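Local coordinates for uncharacterized protein SAV2460 (Streptomyces avermitilis, PDB 2QNG) that is of unknown function but binds calcium ions through a TerD domain of the CAPAB/TerDEXZ family, at residues A63-Y69 with R110-V114; P78-I82 with N105-S109. All coordinates share one frame; numbering follows the deposited sequence.

Contact 1: A63-Y69 with R110-V114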
loop_
_atom_site.group_PDB
_atom_site.type_symbol
_atom_site.label_atom_id
_atom_site.label_comp_id
_atom_site.label_asym_id
_atom_site.label_seq_id
_atom_site.Cartn_x
_atom_site.Cartn_y
_atom_site.Cartn_z
ATOM N N ALA A 63 1.223 -15.635 -9.538
ATOM C CA ALA A 63 0.586 -14.348 -9.207
ATOM C C ALA A 63 0.260 -14.136 -7.733
ATOM O O ALA A 63 0.058 -12.999 -7.318
ATOM C CB ALA A 63 -0.667 -14.129 -10.069
ATOM N N TYR A 64 0.222 -15.215 -6.946
ATOM C CA TYR A 64 -0.134 -15.112 -5.521
ATOM C C TYR A 64 1.001 -15.598 -4.633
ATOM O O TYR A 64 0.799 -15.896 -3.443
ATOM C CB TYR A 64 -1.439 -15.881 -5.230
ATOM C CG TYR A 64 -2.576 -15.353 -6.054
ATOM C CD1 TYR A 64 -3.403 -14.338 -5.566
ATOM C CD2 TYR A 64 -2.800 -15.826 -7.350
ATOM C CE1 TYR A 64 -4.438 -13.819 -6.339
ATOM C CE2 TYR A 64 -3.835 -15.314 -8.137
ATOM C CZ TYR A 64 -4.651 -14.316 -7.619
ATOM O OH TYR A 64 -5.670 -13.799 -8.391
ATOM N N GLY A 65 2.196 -15.652 -5.224
ATOM C CA GLY A 65 3.371 -16.221 -4.579
ATOM C C GLY A 65 4.442 -15.243 -4.149
ATOM O O GLY A 65 4.133 -14.246 -3.487
ATOM N N LYS A 66 5.698 -15.554 -4.488
ATOM C CA LYS A 66 6.833 -14.727 -4.030
ATOM C C LYS A 66 6.850 -13.389 -4.774
ATOM O O LYS A 66 6.861 -13.374 -6.005
ATOM C CB LYS A 66 8.176 -15.435 -4.247
ATOM C CG LYS A 66 9.409 -14.659 -3.698
ATOM C CD LYS A 66 10.731 -15.454 -3.770
ATOM C CE LYS A 66 11.930 -14.578 -3.323
ATOM N NZ LYS A 66 13.213 -15.336 -3.055
ATOM N N PRO A 67 6.873 -12.258 -4.040
ATOM C CA PRO A 67 6.953 -10.985 -4.761
ATOM C C PRO A 67 8.159 -10.942 -5.695
ATOM O O PRO A 67 9.238 -11.409 -5.301
ATOM C CB PRO A 67 7.100 -9.960 -3.625
ATOM C CG PRO A 67 6.422 -10.626 -2.462
ATOM C CD PRO A 67 6.812 -12.064 -2.581
ATOM N N ALA A 68 7.979 -10.423 -6.922
ATOM C CA ALA A 68 9.117 -10.191 -7.792
ATOM C C ALA A 68 9.996 -9.093 -7.212
ATOM O O ALA A 68 11.228 -9.206 -7.186
ATOM C CB ALA A 68 8.678 -9.863 -9.219
ATOM N N TYR A 69 9.347 -8.032 -6.712
ATOM C CA TYR A 69 10.031 -6.990 -5.959
ATOM C C TYR A 69 8.999 -6.226 -5.175
ATOM O O TYR A 69 7.794 -6.327 -5.429
ATOM C CB TYR A 69 10.865 -6.044 -6.854
ATOM C CG TYR A 69 10.100 -5.287 -7.913
ATOM C CD1 TYR A 69 9.389 -4.116 -7.601
ATOM C CD2 TYR A 69 10.083 -5.733 -9.227
ATOM C CE1 TYR A 69 8.704 -3.402 -8.587
ATOM C CE2 TYR A 69 9.384 -5.025 -10.212
ATOM C CZ TYR A 69 8.714 -3.873 -9.888
ATOM O OH TYR A 69 8.029 -3.141 -10.838
ATOM N N ARG A 110 5.373 -9.467 -18.095
ATOM C CA ARG A 110 5.753 -10.509 -17.135
ATOM C C ARG A 110 5.060 -10.343 -15.776
ATOM O O ARG A 110 4.924 -11.299 -15.020
ATOM C CB ARG A 110 7.276 -10.540 -16.948
ATOM C CG ARG A 110 7.859 -9.390 -16.123
ATOM C CD ARG A 110 9.360 -9.559 -15.875
ATOM N NE ARG A 110 10.154 -9.036 -16.984
ATOM C CZ ARG A 110 10.967 -7.985 -16.910
ATOM N NH1 ARG A 110 11.125 -7.329 -15.769
ATOM N NH2 ARG A 110 11.644 -7.600 -17.983
ATOM N N TYR A 111 4.666 -9.104 -15.456
ATOM C CA TYR A 111 3.972 -8.811 -14.194
ATOM C C TYR A 111 2.483 -8.851 -14.414
ATOM O O TYR A 111 1.966 -8.123 -15.259
ATOM C CB TYR A 111 4.389 -7.441 -13.637
ATOM C CG TYR A 111 5.876 -7.357 -13.438
ATOM C CD1 TYR A 111 6.502 -8.117 -12.446
ATOM C CD2 TYR A 111 6.665 -6.558 -14.265
ATOM C CE1 TYR A 111 7.880 -8.073 -12.268
ATOM C CE2 TYR A 111 8.048 -6.493 -14.095
ATOM C CZ TYR A 111 8.651 -7.264 -13.097
ATOM O OH TYR A 111 10.020 -7.219 -12.939
ATOM N N ALA A 112 1.787 -9.687 -13.657
ATOM C CA ALA A 112 0.370 -9.868 -13.851
ATOM C C ALA A 112 -0.476 -9.375 -12.700
ATOM O O ALA A 112 -1.698 -9.273 -12.829
ATOM C CB ALA A 112 0.069 -11.344 -14.106
ATOM N N ARG A 113 0.171 -9.051 -11.578
ATOM C CA ARG A 113 -0.572 -8.655 -10.395
ATOM C C ARG A 113 0.270 -7.736 -9.542
ATOM O O ARG A 113 1.484 -7.888 -9.463
ATOM C CB ARG A 113 -0.982 -9.904 -9.608
ATOM C CG ARG A 113 -1.749 -9.652 -8.314
ATOM C CD ARG A 113 -2.418 -10.968 -7.814
ATOM N NE ARG A 113 -3.085 -10.802 -6.522
ATOM C CZ ARG A 113 -2.539 -11.119 -5.350
ATOM N NH1 ARG A 113 -1.317 -11.634 -5.293
ATOM N NH2 ARG A 113 -3.240 -10.941 -4.234
ATOM N N VAL A 114 -0.399 -6.741 -8.960
ATOM C CA VAL A 114 0.238 -5.800 -8.036
ATOM C C VAL A 114 -0.657 -5.698 -6.815
ATOM O O VAL A 114 -1.878 -5.544 -6.949
ATOM C CB VAL A 114 0.381 -4.393 -8.676
ATOM C CG1 VAL A 114 1.016 -3.388 -7.672
ATOM C CG2 VAL A 114 1.231 -4.482 -9.915
#
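Arg113 NH1 donates a hydrogen bond to the backbone O of Ala63, 2.8 Å long with an N-H...O angle of 149°. The same nitrogen also hydrogen-bonds to the backbone O of Gly194. Contact 1 ties the loop that follows strand 51-59 to the start of strand 111-120, its neighbour in one antiparallel sheet of the TerD domain. A classic beta bulge at Ala112 and Arg113, set opposite Phe58, marks this part of the strand. CG of Arg113 stands anti to the backbone N (chi1 179°), and the extended chain carries the guanidinium out to the loop. There Tyr64 lies over one guanidinium face, with Tyr64 CD1 3.3 Å from Arg113 CZ. The ring and guanidinium planes are 33° apart. Arg113 CD makes a CH-pi contact over the Tyr64 ring, and Arg113 NE forms a salt bridge with Glu164. Shortening Arg113 to an alanine removes the guanidinium, which is likely to leave Glu164 without this charge partner and the Tyr64 ring without the group packed against it. At the other end of the loop, Tyr69 turns its edge toward the face of Tyr111 in an offset edge-to-face pair. Ala68 CB meets the edge of the Tyr111 ring, 3.6 Å from Tyr111 CE1.

Contact 2: P78-I82 with N105-S109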
loop_
_atom_site.group_PDB
_atom_site.type_symbol
_atom_site.label_atom_id
_atom_site.label_comp_id
_atom_site.label_asym_id
_atom_site.label_seq_id
_atom_site.Cartn_x
_atom_site.Cartn_y
_atom_site.Cartn_z
ATOM N N PRO A 78 12.927 -1.423 -9.509
ATOM C CA PRO A 78 14.079 -1.566 -10.415
ATOM C C PRO A 78 13.833 -0.916 -11.772
ATOM O O PRO A 78 14.782 -0.616 -12.493
ATOM C CB PRO A 78 14.244 -3.084 -10.548
ATOM C CG PRO A 78 12.902 -3.658 -10.227
ATOM C CD PRO A 78 12.185 -2.679 -9.312
ATOM N N ASP A 79 12.555 -0.671 -12.079
ATOM C CA ASP A 79 12.128 -0.235 -13.409
ATOM C C ASP A 79 11.534 1.194 -13.417
ATOM O O ASP A 79 11.118 1.653 -14.485
ATOM C CB ASP A 79 11.165 -1.281 -14.098
ATOM C CG ASP A 79 9.934 -1.653 -13.244
ATOM O OD1 ASP A 79 9.370 -0.723 -12.642
ATOM O OD2 ASP A 79 9.511 -2.862 -13.196
ATOM N N GLY A 80 11.462 1.865 -12.246
ATOM C CA GLY A 80 10.954 3.249 -12.125
ATOM C C GLY A 80 9.447 3.465 -12.378
ATOM O O GLY A 80 8.965 4.600 -12.529
ATOM N N THR A 81 8.704 2.372 -12.459
ATOM C CA THR A 81 7.297 2.456 -12.824
ATOM C C THR A 81 6.399 2.587 -11.609
ATOM O O THR A 81 5.255 2.978 -11.755
ATOM C CB THR A 81 6.845 1.244 -13.656
ATOM O OG1 THR A 81 7.039 0.036 -12.905
ATOM C CG2 THR A 81 7.661 1.171 -14.950
ATOM N N ILE A 82 6.902 2.237 -10.422
ATOM C CA ILE A 82 6.146 2.342 -9.171
ATOM C C ILE A 82 7.082 3.096 -8.250
ATOM O O ILE A 82 8.263 2.726 -8.130
ATOM C CB ILE A 82 5.835 0.966 -8.562
ATOM C CG1 ILE A 82 4.843 0.194 -9.443
ATOM C CG2 ILE A 82 5.289 1.107 -7.147
ATOM C CD1 ILE A 82 4.680 -1.289 -9.097
ATOM N N ASN A 105 0.282 0.801 -16.525
ATOM C CA ASN A 105 0.386 0.634 -17.988
ATOM C C ASN A 105 1.809 0.301 -18.436
ATOM O O ASN A 105 1.998 -0.420 -19.427
ATOM C CB ASN A 105 -0.096 1.928 -18.671
ATOM C CG ASN A 105 -0.032 1.856 -20.173
ATOM O OD1 ASN A 105 -0.648 1.004 -20.771
ATOM N ND2 ASN A 105 0.702 2.780 -20.782
ATOM N N ARG A 106 2.793 0.893 -17.745
ATOM C CA ARG A 106 4.185 0.719 -18.122
ATOM C C ARG A 106 4.825 -0.576 -17.632
ATOM O O ARG A 106 5.959 -0.878 -18.053
ATOM C CB ARG A 106 5.029 1.901 -17.639
ATOM C CG ARG A 106 4.675 3.237 -18.297
ATOM C CD ARG A 106 5.579 4.369 -17.688
ATOM N NE ARG A 106 7.014 4.053 -17.801
ATOM C CZ ARG A 106 7.969 4.369 -16.917
ATOM N NH1 ARG A 106 7.713 5.018 -15.776
ATOM N NH2 ARG A 106 9.221 4.013 -17.176
ATOM N N LEU A 107 4.160 -1.312 -16.736
ATOM C CA LEU A 107 4.735 -2.578 -16.257
ATOM C C LEU A 107 4.870 -3.590 -17.379
ATOM O O LEU A 107 3.937 -3.798 -18.169
ATOM C CB LEU A 107 3.879 -3.201 -15.158
ATOM C CG LEU A 107 4.079 -2.648 -13.769
ATOM C CD1 LEU A 107 3.020 -3.192 -12.820
ATOM C CD2 LEU A 107 5.474 -2.985 -13.230
ATOM N N ASP A 108 6.036 -4.222 -17.431
ATOM C CA ASP A 108 6.304 -5.265 -18.405
ATOM C C ASP A 108 5.266 -6.376 -18.250
ATOM O O ASP A 108 4.834 -6.668 -17.141
ATOM C CB ASP A 108 7.712 -5.820 -18.174
ATOM C CG ASP A 108 8.087 -6.890 -19.167
ATOM O OD1 ASP A 108 8.401 -6.549 -20.329
ATOM O OD2 ASP A 108 8.078 -8.074 -18.779
ATOM N N SER A 109 4.888 -7.015 -19.350
ATOM C CA SER A 109 3.828 -8.019 -19.324
ATOM C C SER A 109 4.097 -9.198 -18.388
ATOM O O SER A 109 3.150 -9.862 -17.952
ATOM C CB SER A 109 3.551 -8.558 -20.731
ATOM O OG SER A 109 4.641 -9.339 -21.173
HETATM O O HOH W 1 8.272 -3.315 -15.871
#
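This is a side-chain packing contact between two loops, with no direct hydrogen bond across it. Segment 78-82 leads into strand 82-86, and segment 105-109 joins strand 98-102 to strand 111-120. Thr81 is central. Its methyl CG2 sits over the centre of one face of the Arg106 guanidinium, 3.8 Å from Arg106 CZ. The Arg106 chain bends at chi3 (55°), which folds the guanidinium back over this methyl. Arg106 NH1 forms a salt bridge with Glu103, and Thr81 pairs with Glu103 through the backbone. The other branch of Thr81 meets leucine: OG1 lies 3.4 Å from Leu107 CD2. Asp79 closes an Asx turn here. Its OD1 uses the anti lone pair to accept from Thr81 N, at 3.2 Å. A further approach of Thr81 OG1 to the same oxygen is very short and therefore doubtful. The second oxygen, OD2, is 4.0 Å from Leu107 CD2. A water bridges the loops: it accepts from Asp108 N at 2.9 Å and donates weakly to Asp79 OD2. Next along the chain, Ile82 CD1 approaches Leu107 CD1 at 4.5 Å, while Ile82 also packs on Met100 and Leu102 of strand 98-102.

How the contacts relate
The two contacts are neighbours, with centres 12 Å apart. Both segments of contact 2 fall between the two segments of contact 1 in the sequence, and segments 105-109 and 110-114 are consecutive. Tyr69 is the main link. Its OH lies 2.8 Å from Asp79 OD2, a probable but weak hydrogen bond, and packs 3.5 Å from Leu107 CD2. On the same ring, Tyr69 CD1 touches Pro78 CD at 3.6 Å. A second link is apolar: Val114 CG2 meets Leu107 CD1, also at 3.6 Å. Contact 1 lies away from the calcium sites. In contact 2, the Ile82 side chain is about 11 Å from that of the calcium ligand Glu98.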